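Local atomic coordinates of golgin subfamily A member 4 (Homo sapiens, PDB entry 1UPT), a protein that takes part in vesicular trafficking at the Golgi apparatus, including endosome-to-Golgi traffic, and binds small GTPases, this chain being its GRIP domain. Residues Val13-Glu16 with Gly20-Thr23; Pro4-Tyr9 with Thr31-Phe36. One frame throughout, in Å; residues are numbered along the deposited sequence.

Contact 1 (Val13-Glu16 with Gly20-Thr23); sequences VLFE and GRET
E16 and R21 meet at the Schellman motif that ends helix 5-18 and starts the turn into helix 23-33. R21 N donates to E16 O at 2.9 Å. The N-H...O angle of 162° makes this a nearly straight bond at the hydrogen, although the donor lies tilted out of the carbonyl plane. The bond reaches back over G20, the first residue to leave the helix. G20 has the positive phi of this motif, which turns the chain back toward the last helical turn.

The two side chains form a second link beside the backbone bond. CG of E16 stands anti to the carbonyl carbon, and the bend at chi2 (-63°) brings the carboxylate round to the arginine. R21 starts out toward the helix, runs extended through chi2 and bends at chi3. This brings its guanidinium alongside the F15 and E16 side chains. R21 NH1 lies 3.2 Å from E16 OE2, and the two form a salt bridge. Its hydrogen bond is weak, because the N-H points well off the oxygen. The other oxygen, E16 OE1, sits beside the aliphatic part of the arginine, 3.6 Å from R21 CD, and in the plane of the guanidinium at its edge. The carboxylate and guanidinium planes are 49° apart, so the pair is not a flat two-pronged one.

In the three-helix GRIP domain this turn joins the first helix to the second. F15 adds a smaller contact, its CE2 being 3.8 Å from R21 NH1, with the ring and the guanidinium steeply inclined to each other. The F15 ring also packs on Q40 of the second subunit, and E16 touches an aromatic side chain of a chain of another protein. R21 is exposed, so water probably weakens the salt bridge.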
loop_
_atom_site.group_PDB
_atom_site.type_symbol
_atom_site.label_atom_id
_atom_site.label_comp_id
_atom_site.label_asym_id
_atom_site.label_seq_id
_atom_site.Cartn_x
_atom_site.Cartn_y
_atom_site.Cartn_z
ATOM N N VAL B 13 2.509 -6.048 -5.179
ATOM C CA VAL B 13 3.018 -4.788 -5.705
ATOM C C VAL B 13 3.991 -4.125 -4.710
ATOM O O VAL B 13 5.041 -3.611 -5.087
ATOM C CB VAL B 13 1.821 -3.886 -6.027
ATOM C CG1 VAL B 13 2.234 -2.476 -6.241
ATOM C CG2 VAL B 13 1.083 -4.443 -7.214
ATOM N N LEU B 14 3.661 -4.170 -3.433
ATOM C CA LEU B 14 4.490 -3.526 -2.425
ATOM C C LEU B 14 5.757 -4.304 -2.218
ATOM O O LEU B 14 6.772 -3.727 -1.896
ATOM C CB LEU B 14 3.763 -3.354 -1.097
ATOM C CG LEU B 14 3.021 -2.030 -1.047
ATOM C CD1 LEU B 14 1.989 -2.082 0.010
ATOM C CD2 LEU B 14 3.980 -0.854 -0.851
ATOM N N PHE B 15 5.710 -5.617 -2.418
ATOM C CA PHE B 15 6.900 -6.409 -2.232
ATOM C C PHE B 15 7.930 -6.027 -3.281
ATOM O O PHE B 15 9.061 -5.748 -2.937
ATOM C CB PHE B 15 6.609 -7.911 -2.249
ATOM C CG PHE B 15 7.847 -8.749 -2.064
ATOM C CD1 PHE B 15 8.554 -8.706 -0.869
ATOM C CD2 PHE B 15 8.327 -9.547 -3.099
ATOM C CE1 PHE B 15 9.714 -9.443 -0.701
ATOM C CE2 PHE B 15 9.492 -10.299 -2.936
ATOM C CZ PHE B 15 10.187 -10.244 -1.727
ATOM N N GLU B 16 7.520 -5.978 -4.547
ATOM C CA GLU B 16 8.420 -5.519 -5.619
ATOM C C GLU B 16 8.950 -4.104 -5.351
ATOM O O GLU B 16 10.140 -3.859 -5.432
ATOM C CB GLU B 16 7.746 -5.582 -6.995
ATOM C CG GLU B 16 7.226 -6.958 -7.393
ATOM C CD GLU B 16 8.356 -7.958 -7.517
ATOM O OE1 GLU B 16 9.158 -7.798 -8.455
ATOM O OE2 GLU B 16 8.479 -8.849 -6.650
ATOM N N GLY B 20 12.931 -2.818 -4.378
ATOM C CA GLY B 20 13.614 -1.941 -5.306
ATOM C C GLY B 20 13.465 -2.327 -6.765
ATOM O O GLY B 20 14.271 -1.905 -7.605
ATOM N N ARG B 21 12.442 -3.100 -7.086
ATOM C CA ARG B 21 12.215 -3.562 -8.451
ATOM C C ARG B 21 11.073 -2.792 -9.145
ATOM O O ARG B 21 9.974 -2.615 -8.567
ATOM C CB ARG B 21 11.898 -5.051 -8.453
ATOM C CG ARG B 21 13.087 -5.963 -8.157
ATOM C CD ARG B 21 12.661 -7.417 -7.913
ATOM N NE ARG B 21 13.357 -7.974 -6.748
ATOM C CZ ARG B 21 12.816 -8.754 -5.817
ATOM N NH1 ARG B 21 11.526 -9.091 -5.860
ATOM N NH2 ARG B 21 13.582 -9.204 -4.822
ATOM N N GLU B 22 11.330 -2.351 -10.377
ATOM C CA GLU B 22 10.347 -1.632 -11.179
ATOM C C GLU B 22 9.614 -0.587 -10.328
ATOM O O GLU B 22 8.392 -0.549 -10.285
ATOM C CB GLU B 22 9.363 -2.635 -11.769
ATOM C CG GLU B 22 9.986 -3.607 -12.787
ATOM C CD GLU B 22 10.365 -2.961 -14.118
ATOM O OE1 GLU B 22 9.786 -1.911 -14.486
ATOM O OE2 GLU B 22 11.254 -3.508 -14.805
ATOM N N THR B 23 10.377 0.256 -9.645
ATOM C CA THR B 23 9.801 1.104 -8.614
ATOM C C THR B 23 8.864 2.166 -9.138
ATOM O O THR B 23 7.855 2.396 -8.505
ATOM C CB THR B 23 10.882 1.731 -7.695
ATOM O OG1 THR B 23 11.871 2.430 -8.468
ATOM C CG2 THR B 23 11.646 0.632 -6.930
#

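Contact 2 (Pro4-Tyr9 with Thr31-Phe36); sequences PTEFEY and TTVLKF
V33, in the last turn of helix 23-33, points its side chain at E6 and Y9 near the start of helix 5-18. From CB the side chain forks. CG1 stands anti to the backbone N (chi1 170°) and goes to E6, where it lies 4.2 Å from E6 CG. CG2 goes to the tyrosine, 4.0 Å from Y9 CE2 and equally near CD2. The methyl approaches the CD2-CE2 bond of the ring obliquely. E6 and V33 run past each other in opposite senses. The E6 chain bends at chi2 (108°), and its CG, not the carboxylate, meets the methyl.

Just beyond V33 the helix closes with a Schellman motif. F36 N bonds to T31 O at 3.0 Å, and K35 takes the positive phi. V33 also packs on L10 of helix 5-18, which extends this join between the first two helices of the GRIP domain.

Y9 OH bonds to an aromatic side chain of a chain of another protein, consistent with a GTPase-binding surface. No hydrogen bond crosses between the two segments. The direct touches are apolar packing, which is not directional, so they bring the helices together here without fixing a polar pairing.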
loop_
_atom_site.group_PDB
_atom_site.type_symbol
_atom_site.label_atom_id
_atom_site.label_comp_id
_atom_site.label_asym_id
_atom_site.label_seq_id
_atom_site.Cartn_x
_atom_site.Cartn_y
_atom_site.Cartn_z
ATOM N N PRO B 4 -10.044 -8.248 1.891
ATOM C CA PRO B 4 -10.127 -7.386 0.705
ATOM C C PRO B 4 -9.211 -7.896 -0.417
ATOM O O PRO B 4 -8.056 -8.234 -0.164
ATOM C CB PRO B 4 -9.654 -6.028 1.223
ATOM C CG PRO B 4 -9.952 -6.056 2.678
ATOM C CD PRO B 4 -9.789 -7.471 3.115
ATOM N N THR B 5 -9.750 -7.968 -1.629
ATOM C CA THR B 5 -9.002 -8.341 -2.819
ATOM C C THR B 5 -7.763 -7.471 -2.959
ATOM O O THR B 5 -6.735 -7.908 -3.480
ATOM C CB THR B 5 -9.908 -8.140 -4.073
ATOM O OG1 THR B 5 -10.986 -9.080 -4.046
ATOM C CG2 THR B 5 -9.185 -8.463 -5.375
ATOM N N GLU B 6 -7.884 -6.221 -2.516
ATOM C CA GLU B 6 -6.819 -5.249 -2.691
ATOM C C GLU B 6 -5.579 -5.590 -1.869
ATOM O O GLU B 6 -4.472 -5.208 -2.250
ATOM C CB GLU B 6 -7.333 -3.844 -2.384
ATOM C CG GLU B 6 -8.175 -3.251 -3.522
ATOM C CD GLU B 6 -9.664 -3.164 -3.213
ATOM O OE1 GLU B 6 -10.172 -3.970 -2.385
ATOM O OE2 GLU B 6 -10.319 -2.273 -3.811
ATOM N N PHE B 7 -5.747 -6.317 -0.771
ATOM C CA PHE B 7 -4.612 -6.662 0.092
ATOM C C PHE B 7 -3.655 -7.611 -0.558
ATOM O O PHE B 7 -2.447 -7.434 -0.460
ATOM C CB PHE B 7 -5.074 -7.292 1.402
ATOM C CG PHE B 7 -5.500 -6.305 2.442
ATOM C CD1 PHE B 7 -6.147 -5.124 2.100
ATOM C CD2 PHE B 7 -5.265 -6.569 3.783
ATOM C CE1 PHE B 7 -6.548 -4.238 3.058
ATOM C CE2 PHE B 7 -5.670 -5.671 4.765
ATOM C CZ PHE B 7 -6.315 -4.505 4.396
ATOM N N GLU B 8 -4.192 -8.655 -1.181
ATOM C CA GLU B 8 -3.378 -9.583 -1.950
ATOM C C GLU B 8 -2.656 -8.861 -3.091
ATOM O O GLU B 8 -1.469 -9.058 -3.322
ATOM C CB GLU B 8 -4.251 -10.685 -2.531
ATOM C CG GLU B 8 -3.466 -11.889 -3.033
ATOM C CD GLU B 8 -4.375 -13.080 -3.372
ATOM O OE1 GLU B 8 -5.585 -13.079 -2.986
ATOM O OE2 GLU B 8 -3.869 -14.033 -4.014
ATOM N N TYR B 9 -3.387 -7.999 -3.777
ATOM C CA TYR B 9 -2.828 -7.252 -4.898
ATOM C C TYR B 9 -1.725 -6.341 -4.384
ATOM O O TYR B 9 -0.631 -6.342 -4.901
ATOM C CB TYR B 9 -3.929 -6.449 -5.590
ATOM C CG TYR B 9 -3.498 -5.899 -6.911
ATOM C CD1 TYR B 9 -3.762 -6.575 -8.077
ATOM C CD2 TYR B 9 -2.781 -4.733 -6.983
ATOM C CE1 TYR B 9 -3.368 -6.067 -9.318
ATOM C CE2 TYR B 9 -2.364 -4.220 -8.220
ATOM C CZ TYR B 9 -2.644 -4.894 -9.365
ATOM O OH TYR B 9 -2.237 -4.396 -10.564
ATOM N N THR B 31 -0.237 4.131 -5.748
ATOM C CA THR B 31 -0.993 5.372 -5.595
ATOM C C THR B 31 -2.404 5.312 -6.231
ATOM O O THR B 31 -3.311 5.994 -5.741
ATOM C CB THR B 31 -0.214 6.600 -6.074
ATOM O OG1 THR B 31 0.243 6.406 -7.417
ATOM C CG2 THR B 31 1.058 6.775 -5.251
ATOM N N THR B 32 -2.571 4.487 -7.264
ATOM C CA THR B 32 -3.883 4.242 -7.889
ATOM C C THR B 32 -4.780 3.341 -7.039
ATOM O O THR B 32 -5.944 3.689 -6.773
ATOM C CB THR B 32 -3.696 3.614 -9.282
ATOM O OG1 THR B 32 -3.002 4.530 -10.138
ATOM C CG2 THR B 32 -5.043 3.382 -10.023
ATOM N N VAL B 33 -4.243 2.205 -6.610
ATOM C CA VAL B 33 -4.993 1.244 -5.791
ATOM C C VAL B 33 -5.543 1.929 -4.533
ATOM O O VAL B 33 -6.709 1.739 -4.182
ATOM C CB VAL B 33 -4.138 0.017 -5.368
ATOM C CG1 VAL B 33 -4.878 -0.839 -4.316
ATOM C CG2 VAL B 33 -3.740 -0.840 -6.565
ATOM N N LEU B 34 -4.718 2.736 -3.876
ATOM C CA LEU B 34 -5.089 3.384 -2.620
ATOM C C LEU B 34 -5.731 4.754 -2.805
ATOM O O LEU B 34 -5.945 5.461 -1.844
ATOM C CB LEU B 34 -3.861 3.478 -1.702
ATOM C CG LEU B 34 -3.423 2.145 -1.076
ATOM C CD1 LEU B 34 -2.035 2.281 -0.512
ATOM C CD2 LEU B 34 -4.405 1.671 0.008
ATOM N N LYS B 35 -6.016 5.136 -4.051
ATOM C CA LYS B 35 -6.789 6.347 -4.334
ATOM C C LYS B 35 -6.189 7.630 -3.745
ATOM O O LYS B 35 -6.900 8.457 -3.160
ATOM C CB LYS B 35 -8.218 6.161 -3.839
ATOM C CG LYS B 35 -8.769 4.754 -4.054
ATOM C CD LYS B 35 -9.848 4.701 -5.083
ATOM C CE LYS B 35 -10.738 3.470 -4.886
ATOM N NZ LYS B 35 -11.178 2.928 -6.183
ATOM N N PHE B 36 -4.886 7.790 -3.934
ATOM C CA PHE B 36 -4.160 8.978 -3.500
ATOM C C PHE B 36 -4.655 10.152 -4.330
ATOM O O PHE B 36 -4.992 9.959 -5.504
ATOM C CB PHE B 36 -2.649 8.871 -3.795
ATOM C CG PHE B 36 -1.840 8.192 -2.732
ATOM C CD1 PHE B 36 -2.082 6.867 -2.396
ATOM C CD2 PHE B 36 -0.749 8.836 -2.158
ATOM C CE1 PHE B 36 -1.316 6.221 -1.455
ATOM C CE2 PHE B 36 0.025 8.198 -1.210
ATOM C CZ PHE B 36 -0.262 6.878 -0.852
#

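From the N terminus the chain enters helix 5-18, whose first turns supply one side of contact 2. Further along the same helix, 13-16 supplies one side of contact 1. The chain then turns, and 20-23 closes the short loop of contact 1 at once. Helix 23-33 runs back beside the first helix. Its last residues and the turn after it, 31-36, close the longer loop of contact 2, which encloses the shorter one. The loops nest and do not cross. The centres of the two contacts are about 14 Å apart. Contact 1 holds the turn between the first two helices, and contact 2 joins their far ends. Both touch the second subunit. Helix 38-57 follows after both loops are closed.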